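Local coordinates for protein putative esterase (Uncultured bacterium, PDB 7C4D) that probably hydrolyses carboxylic ester bonds, as a bacterial carboxylesterase-type enzyme of the alpha/beta hydrolase fold, at residues A[228-231]-A[232-235]; A[119-123]-A[124-128]; A[77-80]-A[81-85]; A[69-72]-A[73-76]; A[260-263]-A[264-268]. All coordinates share one frame; numbering follows the deposited sequence.

Contact 1 of 5, residues A[228-231]-A[232-235]; sequences ITDK and DIPL
D232 folds its carboxylate back over T229, and the two side chains lie askew to one another, joined through a single oxygen. OD2 of D232 takes the backbone N-H of T229 on its anti lone pair, with N to OD2 at 2.7 Å and a nearly straight approach of 165° at the hydrogen. The hydroxyl of T229 donates to the same oxygen from above the carboxylate plane, OG1 to OD2 being 3.2 Å, a longer and less directed bond. T229 OG1 can reach it because it sits between its own backbone N and carbonyl carbon (chi1 52°), beside the amide that makes the shorter bond. In return D232 N donates to T229 O at 3.0 Å, so the chain turns tightly round 229-232. I228 borders this turn with its CG2 branch, 4.1 Å from D232 CB. Farther along, D230 and I233 run side by side and point the same way, D230 CB meeting I233 CD1 at 4.2 Å, while the I233 N to D230 O bond is weak. P234 puts its ring CD against the carbonyl of K231, CD to O 3.0 Å. The whole forms a turn at the protein surface that leads from the loop after strand 217-222 into helix 232-239, with D232 also lying against A122 of the loop that follows strand 113-119.

Contact 2 of 5, residues A[119-123]-A[124-128]; sequences ADIAP and GKYDT
The backbone runs extended through I121 and A122, bends at P123 and runs out again beyond G124, which brings the ring of Y126 back towards the amide of A122. The phenol oxygen does the touching: A122 N donates to Y126 OH at 3.0 Å, with 159° at the hydrogen, and the nitrogen lies near the plane of the ring, at its edge. Y126 OH is also hydrogen-bonded to Y227 O, so the hydroxyl ties the loop to the chain that leads towards helix 232-239. This loop follows strand 113-119 of the central sheet of an alpha/beta hydrolase and carries D120, whose bond to H253 is consistent with the acid of a Ser-His-Asp triad completed by S96. Beside this hydrogen bond of the phenol, I121 crosses the Y126 ring obliquely with its CG1 branch, 3.5 Å from OH and 4.1 Å from CE1. That branch stands anti to the backbone N of I121 (chi1 -162°), which extends it towards the phenol end. A122 adds its methyl, CB to Y126 OH 3.8 Å. The side chains of I121 and Y126 both also touch K100 of helix 97-108, whose NZ donates to the carbonyl of G124, and the P123 ring packs on M103 of the same helix.

Contact 3 of 5, residues A[77-80]-A[81-85]; sequences DLHE and FIKSQ
L78 and I82 make the close apolar side of this helix turn, their chains crossing at an angle with CD1 of L78 3.8 Å from CD1 of I82. Both are buried, and both lie against I27 of strand 25-29 and F105 of helix 97-108. F81, also buried, meets F16 edge-to-face. Regular helix bonds run along the backbone, among them I82 N to L78 O at 3.0 Å and S84 N to E80 O at 2.9 Å. The outer side, more open to solvent, is held by K83. Its chain runs extended beyond CG and passes obliquely over H79, laying CE on one face of the imidazole as a CH-pi contact, 3.6 Å from the ring centroid and 27° off the normal. Beyond CE, NZ reaches E80 and forms a salt bridge with OE1 at 3.3 Å. The ammonium comes to OE1 on the syn side but 33° out of the carboxylate plane, so the bond is not well aligned. E80 reaches this place through its bend at chi2 (-50°), which lays it alongside K83, both pointing the same way; the lysine CD meanwhile passes 3.4 Å from E80 OE2. H79 ND1 is hydrogen-bonded to E76, which probably steadies the ring under the lysine. E76 OE2 also comes close to E80 OE1, so the positive charge of K83 may ease the repulsion between the two carboxylates.

Contact 4 of 5, residues A[69-72]-A[73-76]; sequences MSYE and SMAE
Near +60° torsions at both serines (chi1 80° for S70, 67° for S73) tuck each hydroxyl between its own backbone N and carbonyl carbon, and from there S70 OG faces forward to the amide of S73, and S73 OG back to the carbonyl of S70. S70 OG accepts from S73 N at 3.2 Å, while S73 OG donates to S70 O at 2.8 Å. The amide N of M74 donates to the same S70 O at 3.1 Å, nearly straight (169° at the hydrogen) and in the carbonyl plane, whereas the S73 hydroxyl is tilted from that plane. Two sound bonds thus grip S70 O, with a weak third from S73 N. M74 bends at chi3 to bring its methyl round to the start of the turn: CE lies 3.7 Å from Y71 CD1, meeting the ring obliquely, and 3.3 Å from M69 O. M69 closes the apolar cluster with its own methyl, CE to M74 SD 4.2 Å. The Y71 ring meets W104 and its hydroxyl is bonded to I202 O, so this end of the helix is fixed to helices 97-108 and 199-203. On the outer side E72 and E76 approach as like charges, OE1 to OE1 4.3 Å. With S70 as N-cap, the arrangement is a serine-capped start of helix 71-84, one of the helices packed on the central sheet of this alpha/beta hydrolase fold.

Contact 5 of 5, residues A[260-263]-A[264-268]; sequences PKIF and IQKTL
The carbonyl oxygen of F263 is gripped by two donors of T267, one turn farther along the helix. T267 OG1 donates to F263 O at 2.9 Å, from above the carbonyl plane, and T267 N reaches F263 O at 3.1 Å from the opposite face, with 159° at the hydrogen. The hydroxyl is set for this by its first torsion (chi1 -63°), which places it beside its backbone N and turned back along the helix. It also borders the phenyl ring, whose CE1 lies 3.5 Å from T267 OG1 in an oblique approach. Earlier in the helix, I264 folds its CG1 branch back over P260, CD1 to P260 O 3.3 Å, beside the I264 N to P260 O helix bond. On the more exposed flank I262 and Q265 lie side by side, I262 CG2 to Q265 NE2 4.0 Å. K266 N donates nearly straight (175°) to I262 O, which K266 CG also approaches at 3.4 Å. The F263 ring meets W39 edge-to-face and rests on A119 and L220 of the central strands 113-119 and 217-222; I264 and T267 turn to helix 40-46, and I262 and K266 to strand 244-248.

Along the chain the order is contact 4, contact 3, contact 2, contact 1, contact 5. Contacts 4 and 3 adjoin on helix 71-84, their centres about 12 Å apart. Contact 2 follows strand 113-119 and touches two others: contact 1, centred about 10 Å away at the start of helix 232-239, and contact 5, on helix 260-270, where A119 packs on F263. Contacts 4 and 5 lie on opposite sides of the chain's centre, their centres about 28 Å apart. All five thus lie on helices and loops round one central sheet, and 119-123, carrying D120, probably the triad acid, bridges the loop to helix 232-239 and the last helix.

Contact 1 of 5, residues A[228-231]-A[232-235]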
loop_
_atom_site.group_PDB
_atom_site.type_symbol
_atom_site.label_atom_id
_atom_site.label_comp_id
_atom_site.label_asym_id
_atom_site.label_seq_id
_atom_site.Cartn_x
_atom_site.Cartn_y
_atom_site.Cartn_z
ATOM N N ILE A 228 11.321 8.354 -2.774
ATOM C CA ILE A 228 11.144 9.715 -3.279
ATOM C C ILE A 228 12.473 10.475 -3.154
ATOM O O ILE A 228 13.055 10.547 -2.075
ATOM C CB ILE A 228 9.979 10.464 -2.573
ATOM C CG1 ILE A 228 8.639 9.720 -2.641
ATOM C CG2 ILE A 228 9.851 11.892 -3.088
ATOM C CD1 ILE A 228 7.473 10.423 -1.910
ATOM N N THR A 229 12.944 11.052 -4.262
ATOM C CA THR A 229 14.139 11.886 -4.267
ATOM C C THR A 229 13.797 13.212 -4.931
ATOM O O THR A 229 12.654 13.447 -5.290
ATOM C CB THR A 229 15.341 11.198 -4.949
ATOM O OG1 THR A 229 15.024 10.691 -6.254
ATOM C CG2 THR A 229 15.959 10.107 -4.099
ATOM N N ASP A 230 14.816 14.042 -5.152
ATOM C CA ASP A 230 14.623 15.419 -5.569
ATOM C C ASP A 230 14.285 15.482 -7.055
ATOM O O ASP A 230 13.666 16.443 -7.495
ATOM C CB ASP A 230 15.814 16.282 -5.135
ATOM C CG ASP A 230 16.102 16.172 -3.642
ATOM O OD1 ASP A 230 16.621 15.110 -3.216
ATOM O OD2 ASP A 230 15.780 17.134 -2.904
ATOM N N LYS A 231 14.645 14.436 -7.811
ATOM C CA LYS A 231 14.256 14.353 -9.212
ATOM C C LYS A 231 12.787 13.958 -9.368
ATOM O O LYS A 231 12.226 14.126 -10.450
ATOM C CB LYS A 231 15.190 13.436 -10.010
ATOM C CG LYS A 231 15.694 12.200 -9.281
ATOM C CD LYS A 231 14.979 10.926 -9.680
ATOM C CE LYS A 231 15.842 9.701 -9.471
ATOM N NZ LYS A 231 15.076 8.445 -9.655
ATOM N N ASP A 232 12.173 13.460 -8.283
ATOM C CA ASP A 232 10.758 13.107 -8.261
ATOM C C ASP A 232 9.874 14.353 -8.170
ATOM O O ASP A 232 8.766 14.360 -8.712
ATOM C CB ASP A 232 10.458 12.073 -7.175
ATOM C CG ASP A 232 11.108 10.742 -7.467
ATOM O OD1 ASP A 232 10.901 10.220 -8.581
ATOM O OD2 ASP A 232 11.825 10.247 -6.591
ATOM N N ILE A 233 10.380 15.415 -7.526
ATOM C CA ILE A 233 9.599 16.630 -7.327
ATOM C C ILE A 233 9.032 17.169 -8.645
ATOM O O ILE A 233 7.855 17.549 -8.676
ATOM C CB ILE A 233 10.320 17.689 -6.452
ATOM C CG1 ILE A 233 10.929 17.041 -5.204
ATOM C CG2 ILE A 233 9.361 18.813 -6.074
ATOM C CD1 ILE A 233 12.002 17.855 -4.516
ATOM N N PRO A 234 9.797 17.226 -9.768
ATOM C CA PRO A 234 9.246 17.734 -11.029
ATOM C C PRO A 234 7.979 17.037 -11.534
ATOM O O PRO A 234 6.993 17.694 -11.863
ATOM C CB PRO A 234 10.413 17.604 -12.036
ATOM C CG PRO A 234 11.675 17.516 -11.196
ATOM C CD PRO A 234 11.229 16.884 -9.888
ATOM N N LEU A 235 7.990 15.702 -11.593
ATOM C CA LEU A 235 6.811 14.953 -12.028
ATOM C C LEU A 235 5.670 15.014 -11.000
ATOM O O LEU A 235 4.522 15.188 -11.414
ATOM C CB LEU A 235 7.202 13.514 -12.396
ATOM C CG LEU A 235 6.063 12.536 -12.704
ATOM C CD1 LEU A 235 5.206 12.992 -13.879
ATOM C CD2 LEU A 235 6.622 11.151 -13.000
#

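Contact 2 of 5, residues A[119-123]-A[124-128]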
loop_
_atom_site.group_PDB
_atom_site.type_symbol
_atom_site.label_atom_id
_atom_site.label_comp_id
_atom_site.label_asym_id
_atom_site.label_seq_id
_atom_site.Cartn_x
_atom_site.Cartn_y
_atom_site.Cartn_z
ATOM N N ALA A 119 2.115 7.959 0.751
ATOM C CA ALA A 119 3.197 7.604 1.683
ATOM C C ALA A 119 4.339 6.864 0.975
ATOM O O ALA A 119 4.185 5.714 0.526
ATOM C CB ALA A 119 2.665 6.785 2.842
ATOM N N ASP A 120 5.461 7.578 0.842
ATOM C CA ASP A 120 6.764 7.059 0.432
ATOM C C ASP A 120 6.760 6.294 -0.911
ATOM O O ASP A 120 7.267 5.180 -0.984
ATOM C CB ASP A 120 7.467 6.324 1.573
ATOM C CG ASP A 120 8.993 6.324 1.437
ATOM O OD1 ASP A 120 9.609 7.423 1.374
ATOM O OD2 ASP A 120 9.567 5.227 1.384
ATOM N N ILE A 121 6.237 6.914 -1.978
ATOM C CA ILE A 121 6.368 6.425 -3.332
ATOM C C ILE A 121 6.137 7.587 -4.299
ATOM O O ILE A 121 5.391 8.525 -3.997
ATOM C CB ILE A 121 5.398 5.251 -3.586
ATOM C CG1 ILE A 121 5.821 4.461 -4.829
ATOM C CG2 ILE A 121 3.971 5.744 -3.632
ATOM C CD1 ILE A 121 4.933 3.312 -5.220
ATOM N N ALA A 122 6.787 7.533 -5.468
ATOM C CA ALA A 122 6.671 8.630 -6.423
ATOM C C ALA A 122 5.775 8.185 -7.574
ATOM O O ALA A 122 5.578 6.999 -7.775
ATOM C CB ALA A 122 8.047 9.071 -6.888
ATOM N N PRO A 123 5.198 9.083 -8.391
ATOM C CA PRO A 123 4.362 8.626 -9.483
ATOM C C PRO A 123 5.106 7.876 -10.595
ATOM O O PRO A 123 4.479 7.148 -11.358
ATOM C CB PRO A 123 3.686 9.895 -10.021
ATOM C CG PRO A 123 4.132 11.032 -9.137
ATOM C CD PRO A 123 5.311 10.543 -8.330
ATOM N N GLY A 124 6.427 8.005 -10.676
ATOM C CA GLY A 124 7.139 7.510 -11.847
ATOM C C GLY A 124 7.658 6.069 -11.728
ATOM O O GLY A 124 7.592 5.410 -10.686
ATOM N N LYS A 125 8.208 5.578 -12.838
ATOM C CA LYS A 125 8.657 4.199 -12.961
ATOM C C LYS A 125 9.980 4.044 -12.234
ATOM O O LYS A 125 10.800 4.954 -12.259
ATOM C CB LYS A 125 8.789 3.809 -14.444
ATOM C CG LYS A 125 9.538 2.508 -14.709
ATOM C CD LYS A 125 9.845 2.264 -16.160
ATOM C CE LYS A 125 10.891 1.178 -16.321
ATOM N NZ LYS A 125 11.066 0.773 -17.737
ATOM N N TYR A 126 10.151 2.890 -11.573
ATOM C CA TYR A 126 11.400 2.475 -10.963
ATOM C C TYR A 126 12.051 1.433 -11.888
ATOM O O TYR A 126 11.378 0.514 -12.339
ATOM C CB TYR A 126 11.129 1.878 -9.578
ATOM C CG TYR A 126 10.575 2.849 -8.563
ATOM C CD1 TYR A 126 9.220 3.171 -8.561
ATOM C CD2 TYR A 126 11.411 3.470 -7.633
ATOM C CE1 TYR A 126 8.706 4.086 -7.656
ATOM C CE2 TYR A 126 10.912 4.388 -6.723
ATOM C CZ TYR A 126 9.557 4.692 -6.742
ATOM O OH TYR A 126 9.035 5.566 -5.848
ATOM N N ASP A 127 13.355 1.561 -12.161
ATOM C CA ASP A 127 14.049 0.617 -13.033
ATOM C C ASP A 127 14.847 -0.388 -12.200
ATOM O O ASP A 127 14.781 -0.365 -10.971
ATOM C CB ASP A 127 14.893 1.339 -14.084
ATOM C CG ASP A 127 15.996 2.176 -13.472
ATOM O OD1 ASP A 127 16.691 1.655 -12.582
ATOM O OD2 ASP A 127 16.149 3.347 -13.886
ATOM N N THR A 128 15.625 -1.257 -12.871
ATOM C CA THR A 128 16.161 -2.439 -12.216
ATOM C C THR A 128 17.348 -2.089 -11.323
ATOM O O THR A 128 17.679 -2.865 -10.430
ATOM C CB THR A 128 16.426 -3.609 -13.175
ATOM O OG1 THR A 128 15.524 -3.515 -14.280
ATOM C CG2 THR A 128 16.239 -4.962 -12.513
#

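Contact 3 of 5, residues A[77-80]-A[81-85]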
loop_
_atom_site.group_PDB
_atom_site.type_symbol
_atom_site.label_atom_id
_atom_site.label_comp_id
_atom_site.label_asym_id
_atom_site.label_seq_id
_atom_site.Cartn_x
_atom_site.Cartn_y
_atom_site.Cartn_z
ATOM N N ASP A 77 -11.200 -1.734 -8.590
ATOM C CA ASP A 77 -11.540 -2.328 -7.294
ATOM C C ASP A 77 -11.893 -1.253 -6.269
ATOM O O ASP A 77 -12.954 -1.328 -5.639
ATOM C CB ASP A 77 -10.395 -3.179 -6.745
ATOM C CG ASP A 77 -10.090 -4.416 -7.579
ATOM O OD1 ASP A 77 -10.898 -4.736 -8.503
ATOM O OD2 ASP A 77 -9.063 -5.061 -7.291
ATOM N N LEU A 78 -11.025 -0.233 -6.178
ATOM C CA LEU A 78 -11.230 0.921 -5.314
ATOM C C LEU A 78 -12.516 1.634 -5.695
ATOM O O LEU A 78 -13.344 1.906 -4.817
ATOM C CB LEU A 78 -10.014 1.865 -5.354
ATOM C CG LEU A 78 -10.105 3.079 -4.421
ATOM C CD1 LEU A 78 -10.426 2.661 -2.973
ATOM C CD2 LEU A 78 -8.808 3.879 -4.483
ATOM N N HIS A 79 -12.684 1.915 -7.005
ATOM C CA HIS A 79 -13.857 2.650 -7.498
ATOM C C HIS A 79 -15.173 1.916 -7.178
ATOM O O HIS A 79 -16.157 2.510 -6.715
ATOM C CB HIS A 79 -13.708 2.944 -8.998
ATOM C CG HIS A 79 -14.838 3.713 -9.584
ATOM N ND1 HIS A 79 -15.141 3.658 -10.922
ATOM C CD2 HIS A 79 -15.726 4.567 -9.032
ATOM C CE1 HIS A 79 -16.172 4.437 -11.170
ATOM N NE2 HIS A 79 -16.542 5.007 -10.034
ATOM N N GLU A 80 -15.169 0.595 -7.404
ATOM C CA GLU A 80 -16.295 -0.278 -7.093
ATOM C C GLU A 80 -16.594 -0.312 -5.587
ATOM O O GLU A 80 -17.758 -0.275 -5.193
ATOM C CB GLU A 80 -16.037 -1.715 -7.574
ATOM C CG GLU A 80 -15.941 -1.868 -9.086
ATOM C CD GLU A 80 -17.069 -1.246 -9.894
ATOM O OE1 GLU A 80 -16.780 -0.732 -11.008
ATOM O OE2 GLU A 80 -18.233 -1.279 -9.416
ATOM N N PHE A 81 -15.550 -0.414 -4.754
ATOM C CA PHE A 81 -15.703 -0.340 -3.304
ATOM C C PHE A 81 -16.417 0.941 -2.866
ATOM O O PHE A 81 -17.340 0.907 -2.038
ATOM C CB PHE A 81 -14.380 -0.582 -2.571
ATOM C CG PHE A 81 -14.497 -0.339 -1.093
ATOM C CD1 PHE A 81 -14.954 -1.329 -0.242
ATOM C CD2 PHE A 81 -14.254 0.919 -0.572
ATOM C CE1 PHE A 81 -15.099 -1.079 1.115
ATOM C CE2 PHE A 81 -14.393 1.164 0.785
ATOM C CZ PHE A 81 -14.806 0.163 1.635
ATOM N N ILE A 82 -15.995 2.074 -3.436
ATOM C CA ILE A 82 -16.561 3.366 -3.099
ATOM C C ILE A 82 -18.038 3.424 -3.520
ATOM O O ILE A 82 -18.878 3.950 -2.779
ATOM C CB ILE A 82 -15.641 4.471 -3.682
ATOM C CG1 ILE A 82 -14.366 4.578 -2.818
ATOM C CG2 ILE A 82 -16.364 5.794 -3.773
ATOM C CD1 ILE A 82 -13.169 5.220 -3.473
ATOM N N LYS A 83 -18.365 2.793 -4.668
ATOM C CA LYS A 83 -19.741 2.692 -5.148
ATOM C C LYS A 83 -20.579 1.878 -4.170
ATOM O O LYS A 83 -21.608 2.351 -3.700
ATOM C CB LYS A 83 -19.859 1.996 -6.512
ATOM C CG LYS A 83 -19.364 2.785 -7.712
ATOM C CD LYS A 83 -19.212 1.916 -8.946
ATOM C CE LYS A 83 -18.939 2.717 -10.202
ATOM N NZ LYS A 83 -18.798 1.827 -11.376
ATOM N N SER A 84 -20.122 0.651 -3.863
ATOM C CA SER A 84 -20.904 -0.282 -3.057
ATOM C C SER A 84 -21.109 0.178 -1.606
ATOM O O SER A 84 -21.893 -0.434 -0.901
ATOM C CB SER A 84 -20.361 -1.675 -3.112
ATOM O OG SER A 84 -19.178 -1.806 -2.343
ATOM N N GLN A 85 -20.433 1.250 -1.164
ATOM C CA GLN A 85 -20.546 1.767 0.191
ATOM C C GLN A 85 -21.250 3.124 0.153
ATOM O O GLN A 85 -21.417 3.748 1.189
ATOM C CB GLN A 85 -19.154 1.969 0.816
ATOM C CG GLN A 85 -18.420 0.686 1.163
ATOM C CD GLN A 85 -19.192 -0.099 2.189
ATOM O OE1 GLN A 85 -19.411 -1.293 2.024
ATOM N NE2 GLN A 85 -19.626 0.572 3.248
#

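Contact 4 of 5, residues A[69-72]-A[73-76]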
loop_
_atom_site.group_PDB
_atom_site.type_symbol
_atom_site.label_atom_id
_atom_site.label_comp_id
_atom_site.label_asym_id
_atom_site.label_seq_id
_atom_site.Cartn_x
_atom_site.Cartn_y
_atom_site.Cartn_z
ATOM N N MET A 69 -2.971 -7.712 -11.679
ATOM C CA MET A 69 -2.786 -6.773 -10.585
ATOM C C MET A 69 -2.299 -5.423 -11.115
ATOM O O MET A 69 -1.474 -4.777 -10.478
ATOM C CB MET A 69 -1.650 -7.282 -9.697
ATOM C CG MET A 69 -2.094 -8.048 -8.536
ATOM S SD MET A 69 -0.623 -8.457 -7.622
ATOM C CE MET A 69 -0.525 -7.055 -6.509
ATOM N N SER A 70 -2.769 -5.006 -12.290
ATOM C CA SER A 70 -2.397 -3.716 -12.836
ATOM C C SER A 70 -3.047 -2.614 -11.980
ATOM O O SER A 70 -4.019 -2.900 -11.292
ATOM C CB SER A 70 -2.860 -3.662 -14.260
ATOM O OG SER A 70 -4.245 -3.368 -14.326
ATOM N N TYR A 71 -2.561 -1.363 -12.073
ATOM C CA TYR A 71 -3.029 -0.260 -11.260
ATOM C C TYR A 71 -4.407 0.123 -11.752
ATOM O O TYR A 71 -5.235 0.657 -11.007
ATOM C CB TYR A 71 -2.039 0.907 -11.273
ATOM C CG TYR A 71 -0.835 0.680 -10.390
ATOM C CD1 TYR A 71 -1.011 0.486 -9.021
ATOM C CD2 TYR A 71 0.466 0.728 -10.878
ATOM C CE1 TYR A 71 0.046 0.213 -8.180
ATOM C CE2 TYR A 71 1.553 0.532 -10.034
ATOM C CZ TYR A 71 1.331 0.262 -8.680
ATOM O OH TYR A 71 2.308 0.054 -7.746
ATOM N N GLU A 72 -4.644 -0.195 -13.022
ATOM C CA GLU A 72 -5.941 0.059 -13.624
ATOM C C GLU A 72 -6.994 -0.777 -12.892
ATOM O O GLU A 72 -8.060 -0.279 -12.547
ATOM C CB GLU A 72 -5.879 -0.271 -15.116
ATOM C CG GLU A 72 -7.207 -0.183 -15.832
ATOM C CD GLU A 72 -7.710 1.234 -16.030
ATOM O OE1 GLU A 72 -8.917 1.451 -15.811
ATOM O OE2 GLU A 72 -6.894 2.110 -16.412
ATOM N N SER A 73 -6.676 -2.053 -12.657
ATOM C CA SER A 73 -7.639 -2.995 -12.110
ATOM C C SER A 73 -7.832 -2.710 -10.626
ATOM O O SER A 73 -8.966 -2.742 -10.151
ATOM C CB SER A 73 -7.235 -4.448 -12.348
ATOM O OG SER A 73 -6.071 -4.794 -11.620
ATOM N N MET A 74 -6.710 -2.430 -9.932
ATOM C CA MET A 74 -6.718 -2.092 -8.512
ATOM C C MET A 74 -7.490 -0.799 -8.286
ATOM O O MET A 74 -8.309 -0.765 -7.392
ATOM C CB MET A 74 -5.302 -2.050 -7.931
ATOM C CG MET A 74 -4.709 -3.446 -7.871
ATOM S SD MET A 74 -3.250 -3.821 -6.892
ATOM C CE MET A 74 -2.024 -2.895 -7.806
ATOM N N ALA A 75 -7.348 0.185 -9.201
ATOM C CA ALA A 75 -8.098 1.438 -9.185
ATOM C C ALA A 75 -9.581 1.177 -9.327
ATOM O O ALA A 75 -10.399 1.876 -8.719
ATOM C CB ALA A 75 -7.640 2.377 -10.276
ATOM N N GLU A 76 -9.913 0.188 -10.176
ATOM C CA GLU A 76 -11.305 -0.147 -10.429
ATOM C C GLU A 76 -11.940 -0.802 -9.201
ATOM O O GLU A 76 -13.098 -0.520 -8.891
ATOM C CB GLU A 76 -11.489 -1.008 -11.696
ATOM C CG GLU A 76 -12.892 -0.846 -12.285
ATOM C CD GLU A 76 -13.200 0.597 -12.665
ATOM O OE1 GLU A 76 -12.273 1.284 -13.171
ATOM O OE2 GLU A 76 -14.340 1.049 -12.420
#

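Contact 5 of 5, residues A[260-263]-A[264-268]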
loop_
_atom_site.group_PDB
_atom_site.type_symbol
_atom_site.label_atom_id
_atom_site.label_comp_id
_atom_site.label_asym_id
_atom_site.label_seq_id
_atom_site.Cartn_x
_atom_site.Cartn_y
_atom_site.Cartn_z
ATOM N N PRO A 260 4.796 6.115 13.965
ATOM C CA PRO A 260 3.353 6.303 13.836
ATOM C C PRO A 260 2.825 7.626 14.382
ATOM O O PRO A 260 1.887 8.193 13.817
ATOM C CB PRO A 260 2.707 5.105 14.538
ATOM C CG PRO A 260 3.807 4.544 15.417
ATOM C CD PRO A 260 5.117 4.916 14.749
ATOM N N LYS A 261 3.453 8.116 15.456
ATOM C CA LYS A 261 3.020 9.332 16.119
ATOM C C LYS A 261 3.201 10.487 15.145
ATOM O O LYS A 261 2.307 11.303 14.990
ATOM C CB LYS A 261 3.828 9.580 17.403
ATOM C CG LYS A 261 3.406 10.798 18.216
ATOM C CD LYS A 261 4.355 11.145 19.368
ATOM C CE LYS A 261 4.090 12.484 20.038
ATOM N NZ LYS A 261 2.881 12.472 20.902
ATOM N N ILE A 262 4.373 10.564 14.509
ATOM C CA ILE A 262 4.591 11.622 13.537
ATOM C C ILE A 262 3.712 11.389 12.286
ATOM O O ILE A 262 3.323 12.344 11.616
ATOM C CB ILE A 262 6.084 11.792 13.222
ATOM C CG1 ILE A 262 6.929 12.060 14.484
ATOM C CG2 ILE A 262 6.299 12.845 12.142
ATOM C CD1 ILE A 262 8.380 12.432 14.186
ATOM N N PHE A 263 3.331 10.135 11.992
ATOM C CA PHE A 263 2.516 9.878 10.821
ATOM C C PHE A 263 1.150 10.532 11.025
ATOM O O PHE A 263 0.636 11.220 10.157
ATOM C CB PHE A 263 2.427 8.382 10.510
ATOM C CG PHE A 263 1.788 8.104 9.170
ATOM C CD1 PHE A 263 0.410 8.032 9.034
ATOM C CD2 PHE A 263 2.563 7.932 8.036
ATOM C CE1 PHE A 263 -0.186 7.819 7.792
ATOM C CE2 PHE A 263 1.969 7.686 6.801
ATOM C CZ PHE A 263 0.600 7.667 6.669
ATOM N N ILE A 264 0.600 10.346 12.215
ATOM C CA ILE A 264 -0.722 10.829 12.564
ATOM C C ILE A 264 -0.736 12.357 12.598
ATOM O O ILE A 264 -1.695 12.998 12.172
ATOM C CB ILE A 264 -1.131 10.144 13.885
ATOM C CG1 ILE A 264 -1.500 8.687 13.604
ATOM C CG2 ILE A 264 -2.278 10.860 14.593
ATOM C CD1 ILE A 264 -1.286 7.756 14.759
ATOM N N GLN A 265 0.357 12.931 13.096
ATOM C CA GLN A 265 0.508 14.364 13.211
ATOM C C GLN A 265 0.379 15.003 11.835
ATOM O O GLN A 265 -0.455 15.882 11.663
ATOM C CB GLN A 265 1.806 14.638 13.972
ATOM C CG GLN A 265 2.596 15.890 13.628
ATOM C CD GLN A 265 3.923 15.833 14.360
ATOM O OE1 GLN A 265 4.003 15.380 15.502
ATOM N NE2 GLN A 265 4.991 16.255 13.700
ATOM N N LYS A 266 1.213 14.569 10.879
ATOM C CA LYS A 266 1.242 15.143 9.540
ATOM C C LYS A 266 -0.073 14.938 8.776
ATOM O O LYS A 266 -0.479 15.836 8.051
ATOM C CB LYS A 266 2.410 14.561 8.763
ATOM C CG LYS A 266 3.760 14.864 9.382
ATOM C CD LYS A 266 3.950 16.307 9.754
ATOM C CE LYS A 266 5.392 16.609 10.107
ATOM N NZ LYS A 266 5.525 17.999 10.602
ATOM N N THR A 267 -0.717 13.785 8.975
ATOM C CA THR A 267 -2.012 13.417 8.415
ATOM C C THR A 267 -3.094 14.352 8.966
ATOM O O THR A 267 -3.905 14.871 8.198
ATOM C CB THR A 267 -2.312 11.934 8.720
ATOM O OG1 THR A 267 -1.336 11.105 8.084
ATOM C CG2 THR A 267 -3.724 11.473 8.400
ATOM N N LEU A 268 -3.124 14.577 10.296
ATOM C CA LEU A 268 -4.192 15.385 10.899
ATOM C C LEU A 268 -4.010 16.867 10.625
ATOM O O LEU A 268 -4.985 17.602 10.601
ATOM C CB LEU A 268 -4.360 15.114 12.401
ATOM C CG LEU A 268 -4.992 13.745 12.737
ATOM C CD1 LEU A 268 -5.001 13.439 14.245
ATOM C CD2 LEU A 268 -6.392 13.575 12.150
#